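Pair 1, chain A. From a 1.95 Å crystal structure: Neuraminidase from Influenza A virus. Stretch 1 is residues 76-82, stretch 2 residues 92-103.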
# COMPACT_ATOMS: atom_id res chain seq x y z
N GLU A 76 21.55 -15.42 -6.39
CA GLU A 76 21.22 -14.29 -7.25
C GLU A 76 20.89 -13.09 -6.37
O GLU A 76 19.74 -12.87 -5.98
CB GLU A 76 20.03 -14.61 -8.15
CG GLU A 76 20.31 -15.73 -9.13
CD GLU A 76 19.27 -15.80 -10.22
OE1 GLU A 76 18.84 -14.74 -10.70
OE2 GLU A 76 18.88 -16.93 -10.59
N GLU A 77 21.93 -12.32 -6.05
CA GLU A 77 21.84 -11.33 -4.99
C GLU A 77 21.32 -10.00 -5.49
O GLU A 77 21.87 -9.42 -6.43
CB GLU A 77 23.22 -11.14 -4.35
CG GLU A 77 23.81 -12.44 -3.84
CD GLU A 77 25.03 -12.23 -2.96
OE1 GLU A 77 24.85 -12.03 -1.75
OE2 GLU A 77 26.16 -12.29 -3.49
N SER A 78 20.28 -9.52 -4.82
CA SER A 78 19.71 -8.21 -5.13
C SER A 78 19.49 -7.37 -3.88
O SER A 78 19.17 -7.88 -2.79
CB SER A 78 18.39 -8.37 -5.89
OG SER A 78 18.61 -8.89 -7.20
N LEU A 79 19.68 -6.07 -4.05
CA LEU A 79 19.42 -5.07 -3.04
C LEU A 79 17.93 -4.69 -3.02
O LEU A 79 17.34 -4.42 -4.07
CB LEU A 79 20.25 -3.82 -3.37
CG LEU A 79 19.97 -2.57 -2.55
CD1 LEU A 79 20.49 -2.75 -1.11
CD2 LEU A 79 20.59 -1.36 -3.24
N TYR A 80 17.36 -4.63 -1.82
CA TYR A 80 15.96 -4.27 -1.60
C TYR A 80 15.92 -3.15 -0.58
O TYR A 80 16.88 -2.91 0.14
CB TYR A 80 15.17 -5.44 -0.98
CG TYR A 80 14.85 -6.60 -1.89
CD1 TYR A 80 15.86 -7.42 -2.38
CD2 TYR A 80 13.53 -6.91 -2.22
CE1 TYR A 80 15.56 -8.50 -3.20
CE2 TYR A 80 13.23 -7.98 -3.04
CZ TYR A 80 14.25 -8.77 -3.53
OH TYR A 80 13.94 -9.84 -4.34
N LYS A 81 14.78 -2.47 -0.50
CA LYS A 81 14.54 -1.56 0.60
C LYS A 81 13.10 -1.66 1.10
O LYS A 81 12.17 -1.94 0.33
CB LYS A 81 14.89 -0.12 0.25
CG LYS A 81 13.85 0.63 -0.56
CD LYS A 81 14.12 2.13 -0.47
CE LYS A 81 13.28 2.92 -1.47
NZ LYS A 81 13.20 4.37 -1.09
N THR A 82 12.97 -1.45 2.39
CA THR A 82 11.70 -1.56 3.11
C THR A 82 11.58 -0.38 4.07
O THR A 82 12.55 -0.03 4.74
CB THR A 82 11.70 -2.87 3.95
OG1 THR A 82 11.85 -3.99 3.09
CG2 THR A 82 10.40 -3.01 4.73
N THR A 92 5.73 -5.29 1.01
CA THR A 92 6.25 -4.07 1.61
C THR A 92 7.65 -3.69 1.12
O THR A 92 8.12 -2.59 1.39
CB THR A 92 6.35 -4.23 3.13
OG1 THR A 92 7.26 -5.29 3.43
CG2 THR A 92 5.00 -4.53 3.73
N SER A 93 8.33 -4.61 0.43
CA SER A 93 9.73 -4.42 0.07
C SER A 93 9.87 -4.22 -1.42
O SER A 93 9.18 -4.87 -2.20
CB SER A 93 10.58 -5.63 0.49
OG SER A 93 10.57 -5.81 1.90
N GLU A 94 10.77 -3.33 -1.81
CA GLU A 94 11.00 -3.04 -3.21
C GLU A 94 12.38 -3.55 -3.61
O GLU A 94 13.36 -3.28 -2.93
CB GLU A 94 10.93 -1.53 -3.44
CG GLU A 94 11.44 -1.05 -4.76
CD GLU A 94 11.43 0.47 -4.88
OE1 GLU A 94 11.09 1.13 -3.88
OE2 GLU A 94 11.76 0.98 -5.97
N MET A 95 12.45 -4.29 -4.71
CA MET A 95 13.75 -4.68 -5.26
C MET A 95 14.31 -3.49 -6.04
O MET A 95 13.62 -2.93 -6.88
CB MET A 95 13.61 -5.90 -6.16
CG MET A 95 14.94 -6.35 -6.76
SD MET A 95 14.73 -7.45 -8.18
CE MET A 95 14.44 -9.03 -7.41
N ILE A 96 15.54 -3.09 -5.75
CA ILE A 96 16.14 -1.89 -6.35
C ILE A 96 17.10 -2.19 -7.50
O ILE A 96 16.95 -1.64 -8.59
CB ILE A 96 16.89 -1.05 -5.30
CG1 ILE A 96 15.91 -0.56 -4.22
CG2 ILE A 96 17.57 0.15 -5.96
CD1 ILE A 96 16.58 0.11 -3.06
N LEU A 97 18.10 -3.03 -7.24
CA LEU A 97 19.13 -3.40 -8.22
C LEU A 97 19.73 -4.74 -7.81
O LEU A 97 19.65 -5.12 -6.65
CB LEU A 97 20.26 -2.36 -8.26
CG LEU A 97 20.08 -1.04 -9.02
CD1 LEU A 97 21.22 -0.13 -8.69
CD2 LEU A 97 20.00 -1.23 -10.53
N PRO A 98 20.34 -5.46 -8.76
CA PRO A 98 21.17 -6.60 -8.38
C PRO A 98 22.44 -6.10 -7.69
O PRO A 98 22.96 -5.05 -8.08
CB PRO A 98 21.53 -7.26 -9.72
CG PRO A 98 21.36 -6.20 -10.73
CD PRO A 98 20.29 -5.28 -10.23
N GLY A 99 22.91 -6.82 -6.68
CA GLY A 99 24.12 -6.41 -5.97
C GLY A 99 24.50 -7.33 -4.82
O GLY A 99 23.62 -7.92 -4.18
N ARG A 100 25.81 -7.45 -4.59
CA ARG A 100 26.35 -8.27 -3.49
C ARG A 100 26.73 -7.38 -2.30
O ARG A 100 26.72 -7.82 -1.15
CB ARG A 100 27.61 -9.02 -3.95
CG ARG A 100 27.43 -9.79 -5.25
CD ARG A 100 28.75 -10.43 -5.69
NE ARG A 100 29.04 -11.64 -4.93
CZ ARG A 100 28.71 -12.87 -5.32
NH1 ARG A 100 28.06 -13.07 -6.46
NH2 ARG A 100 29.02 -13.91 -4.55
N SER A 101 27.10 -6.14 -2.60
CA SER A 101 27.27 -5.13 -1.57
C SER A 101 26.72 -3.81 -2.10
O SER A 101 26.50 -3.65 -3.30
CB SER A 101 28.73 -4.99 -1.16
OG SER A 101 29.57 -4.51 -2.21
N SER A 102 26.48 -2.87 -1.20
CA SER A 102 25.82 -1.64 -1.61
C SER A 102 26.06 -0.44 -0.70
O SER A 102 26.61 -0.56 0.39
CB SER A 102 24.31 -1.87 -1.72
OG SER A 102 23.70 -1.80 -0.45
N SER A 103 25.63 0.71 -1.19
CA SER A 103 25.54 1.90 -0.38
C SER A 103 24.46 2.77 -1.00
O SER A 103 24.26 2.73 -2.21
CB SER A 103 26.87 2.65 -0.37
OG SER A 103 26.81 3.76 0.51
O HOH W 1 10.01 -0.11 -0.15

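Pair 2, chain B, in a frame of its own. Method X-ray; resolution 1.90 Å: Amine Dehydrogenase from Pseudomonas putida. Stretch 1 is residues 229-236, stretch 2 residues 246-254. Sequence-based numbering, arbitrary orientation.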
# COMPACT_ATOMS: atom_id res chain seq x y z
N ALA B 229 -3.10 -20.02 -18.57
CA ALA B 229 -4.39 -20.32 -17.98
C ALA B 229 -5.36 -19.23 -18.44
O ALA B 229 -5.02 -18.04 -18.47
CB ALA B 229 -4.28 -20.33 -16.47
N ASP B 230 -6.56 -19.65 -18.82
CA ASP B 230 -7.60 -18.75 -19.31
C ASP B 230 -8.51 -18.26 -18.18
O ASP B 230 -9.20 -19.05 -17.53
CB ASP B 230 -8.43 -19.50 -20.36
CG ASP B 230 -9.18 -18.57 -21.28
OD1 ASP B 230 -8.79 -17.38 -21.39
OD2 ASP B 230 -10.16 -19.03 -21.92
N LEU B 231 -8.55 -16.94 -17.99
CA LEU B 231 -9.37 -16.36 -16.94
C LEU B 231 -10.85 -16.28 -17.29
O LEU B 231 -11.22 -15.67 -18.28
CB LEU B 231 -8.86 -14.97 -16.55
CG LEU B 231 -7.71 -14.95 -15.53
CD1 LEU B 231 -7.34 -13.50 -15.20
CD2 LEU B 231 -8.13 -15.70 -14.26
N LEU B 232 -11.68 -16.86 -16.43
CA LEU B 232 -13.13 -16.88 -16.64
C LEU B 232 -13.89 -16.35 -15.42
O LEU B 232 -13.40 -16.39 -14.29
CB LEU B 232 -13.59 -18.32 -16.88
CG LEU B 232 -12.96 -19.11 -18.03
CD1 LEU B 232 -13.14 -20.60 -17.78
CD2 LEU B 232 -13.59 -18.71 -19.35
N TYR B 233 -15.09 -15.83 -15.67
CA TYR B 233 -15.94 -15.36 -14.60
C TYR B 233 -17.05 -16.39 -14.46
O TYR B 233 -17.54 -16.94 -15.46
CB TYR B 233 -16.55 -13.99 -14.89
CG TYR B 233 -16.03 -12.90 -13.97
CD1 TYR B 233 -15.18 -11.91 -14.45
CD2 TYR B 233 -16.36 -12.89 -12.61
CE1 TYR B 233 -14.66 -10.94 -13.61
CE2 TYR B 233 -15.83 -11.91 -11.76
CZ TYR B 233 -14.99 -10.95 -12.27
OH TYR B 233 -14.43 -10.00 -11.45
N GLY B 234 -17.40 -16.70 -13.23
CA GLY B 234 -18.45 -17.66 -12.98
C GLY B 234 -19.50 -17.11 -12.05
O GLY B 234 -19.36 -16.03 -11.47
N TYR B 235 -20.57 -17.88 -11.92
CA TYR B 235 -21.69 -17.53 -11.08
C TYR B 235 -22.02 -18.77 -10.27
O TYR B 235 -22.12 -19.88 -10.81
CB TYR B 235 -22.88 -17.15 -11.95
CG TYR B 235 -24.10 -16.68 -11.19
CD1 TYR B 235 -24.16 -15.39 -10.70
CD2 TYR B 235 -25.21 -17.50 -11.05
CE1 TYR B 235 -25.32 -14.90 -10.10
CE2 TYR B 235 -26.38 -17.02 -10.45
CZ TYR B 235 -26.42 -15.72 -9.98
OH TYR B 235 -27.58 -15.21 -9.45
N LEU B 236 -22.14 -18.58 -8.97
CA LEU B 236 -22.46 -19.64 -8.05
C LEU B 236 -23.79 -19.24 -7.43
O LEU B 236 -24.10 -18.06 -7.35
CB LEU B 236 -21.34 -19.73 -7.00
CG LEU B 236 -21.49 -20.17 -5.54
CD1 LEU B 236 -20.07 -20.35 -4.98
CD2 LEU B 236 -22.26 -19.15 -4.71
N HIS B 246 -25.77 -24.33 -7.68
CA HIS B 246 -25.42 -24.18 -9.09
C HIS B 246 -24.21 -23.28 -9.34
O HIS B 246 -24.04 -22.25 -8.70
CB HIS B 246 -26.65 -23.68 -9.87
CG HIS B 246 -26.33 -22.91 -11.12
ND1 HIS B 246 -26.35 -23.47 -12.38
CD2 HIS B 246 -26.06 -21.59 -11.31
CE1 HIS B 246 -26.11 -22.54 -13.28
NE2 HIS B 246 -25.94 -21.39 -12.66
N THR B 247 -23.36 -23.70 -10.27
CA THR B 247 -22.18 -22.93 -10.66
C THR B 247 -22.06 -23.00 -12.17
O THR B 247 -22.49 -23.98 -12.79
CB THR B 247 -20.88 -23.52 -10.08
OG1 THR B 247 -20.63 -24.79 -10.69
CG2 THR B 247 -20.97 -23.68 -8.57
N GLN B 248 -21.49 -21.96 -12.77
CA GLN B 248 -21.30 -21.94 -14.21
C GLN B 248 -20.58 -20.68 -14.68
O GLN B 248 -20.94 -19.57 -14.29
CB GLN B 248 -22.64 -22.09 -14.94
CG GLN B 248 -23.34 -20.80 -15.31
CD GLN B 248 -23.89 -20.88 -16.72
OE1 GLN B 248 -24.93 -21.49 -16.97
NE2 GLN B 248 -23.16 -20.30 -17.68
N GLU B 249 -19.55 -20.87 -15.51
CA GLU B 249 -18.80 -19.75 -16.06
C GLU B 249 -19.64 -19.12 -17.18
O GLU B 249 -20.27 -19.83 -17.97
CB GLU B 249 -17.45 -20.21 -16.60
CG GLU B 249 -16.52 -20.75 -15.53
CD GLU B 249 -16.95 -22.09 -14.98
OE1 GLU B 249 -17.39 -22.96 -15.77
OE2 GLU B 249 -16.86 -22.30 -13.76
N PHE B 250 -19.67 -17.78 -17.22
CA PHE B 250 -20.48 -17.08 -18.23
C PHE B 250 -19.73 -16.11 -19.15
O PHE B 250 -20.36 -15.36 -19.89
CB PHE B 250 -21.65 -16.35 -17.55
CG PHE B 250 -21.23 -15.30 -16.57
CD1 PHE B 250 -21.05 -13.97 -16.97
CD2 PHE B 250 -21.03 -15.61 -15.23
CE1 PHE B 250 -20.69 -12.99 -16.06
CE2 PHE B 250 -20.66 -14.63 -14.30
CZ PHE B 250 -20.49 -13.32 -14.72
N ALA B 251 -18.40 -16.14 -19.11
CA ALA B 251 -17.62 -15.23 -19.94
C ALA B 251 -16.12 -15.28 -19.64
O ALA B 251 -15.70 -15.59 -18.53
CB ALA B 251 -18.10 -13.80 -19.74
N ASP B 252 -15.32 -14.98 -20.66
CA ASP B 252 -13.89 -14.92 -20.46
C ASP B 252 -13.66 -13.55 -19.83
O ASP B 252 -14.28 -12.56 -20.24
CB ASP B 252 -13.11 -15.02 -21.78
CG ASP B 252 -11.61 -15.00 -21.56
OD1 ASP B 252 -10.97 -13.95 -21.80
OD2 ASP B 252 -11.05 -16.03 -21.11
N LEU B 253 -12.84 -13.52 -18.79
CA LEU B 253 -12.54 -12.29 -18.07
C LEU B 253 -11.73 -11.28 -18.89
O LEU B 253 -10.58 -11.54 -19.26
CB LEU B 253 -11.79 -12.64 -16.78
CG LEU B 253 -11.56 -11.62 -15.66
CD1 LEU B 253 -11.08 -12.37 -14.44
CD2 LEU B 253 -10.56 -10.54 -16.06
N THR B 254 -12.34 -10.13 -19.17
CA THR B 254 -11.69 -9.02 -19.89
C THR B 254 -11.62 -7.79 -18.97
O THR B 254 -10.84 -6.86 -19.21
CB THR B 254 -12.44 -8.64 -21.19
OG1 THR B 254 -13.79 -8.26 -20.90
CG2 THR B 254 -12.44 -9.81 -22.15

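The sharpest difference lies at one matched position in the middle of the first strand, A:Tyr80 in pair 1 and B:Gly234 in pair 2. In pair 1 the tyrosine ring covers its neighbour across the strands: A:Met95 CB sits over the ring face, 4.0 Å from the centroid of the A:Tyr80 ring, and A:Met95 CE reaches A:Tyr80 OH at 3.2 Å. In pair 2 there is no side chain to cover anything, and the backbones close up instead, with B:Gly234 CA 3.7 Å from B:Glu249 CA, against 4.3 Å between A:Tyr80 CA and A:Met95 CA. B:Glu249, the match of A:Met95, folds back on itself (chi1 m, chi2 p), its carboxylate satisfied elsewhere in the structure, whereas A:Met95 extends along the tyrosine with chi1 and chi2 both t.

The frame around this site is common to both. Two antiparallel strands, with 156° between their directions in pair 1 and 149° in pair 2, superpose with an RMSD of 0.6 Å over 14 residues. Five backbone hydrogen bonds recur at matched positions. A:Gly99 N to A:Glu77 O (2.8 Å) corresponds to B:Leu253 N to B:Leu231 O (2.7 Å), and A:Ile96 N to A:Leu79 O (2.8 Å) to B:Phe250 N to B:Tyr233 O (2.9 Å). The irregularity is shared as well: in pair 1 the register slips by one residue between A:Leu79 and A:Tyr80, a beta bulge that leaves A:Ile96 as the extra residue, and in pair 2 B:Phe250 occupies that place.

At this extra position each side chain lies against the first strand, but with a different shape. A:Ile96 is branched and compact; its CD1 lies 3.7 Å from A:Lys81 CB, and its CB 4.2 Å from A:Leu79 CD2. B:Phe250 presents a flat ring, with B:Tyr233 CB over one face, 4.0 Å from B:Phe250 CZ, and B:Gly234 O at the edge, 3.4 Å from B:Phe250 CE2. Both residues thus bridge the side chains of two matched positions, since B:Phe250 CD2 also meets B:Tyr235 CB at 4.1 Å.

Further along, pair 2 is the bulkier on both strands: B:Tyr233 matches A:Leu79, and B:Leu253 matches A:Gly99. A:Gly99 has no side chain to set against A:Leu79, while B:Leu253 points toward the first strand and packs its CG 3.8 Å from B:Tyr233 CE1 and its CB 3.8 Å from B:Leu231 CB.

The charged groups differ too. A:Glu77 OE2 forms a salt bridge with A:Arg100 NE at 3.3 Å; because the oxygen stands over the guanidinium face, charge alone holds the pair. In pair 2, two acids meet, B:Asp230 OD1 lying 2.6 Å from B:Asp252 OD2. At the other end, A:Thr82 OG1 and A:Ser93 OG share a short hydrogen bond of 2.5 Å, where the matched B:Leu236 and B:Thr247 make only a loose contact, CB to CG2 at 4.3 Å.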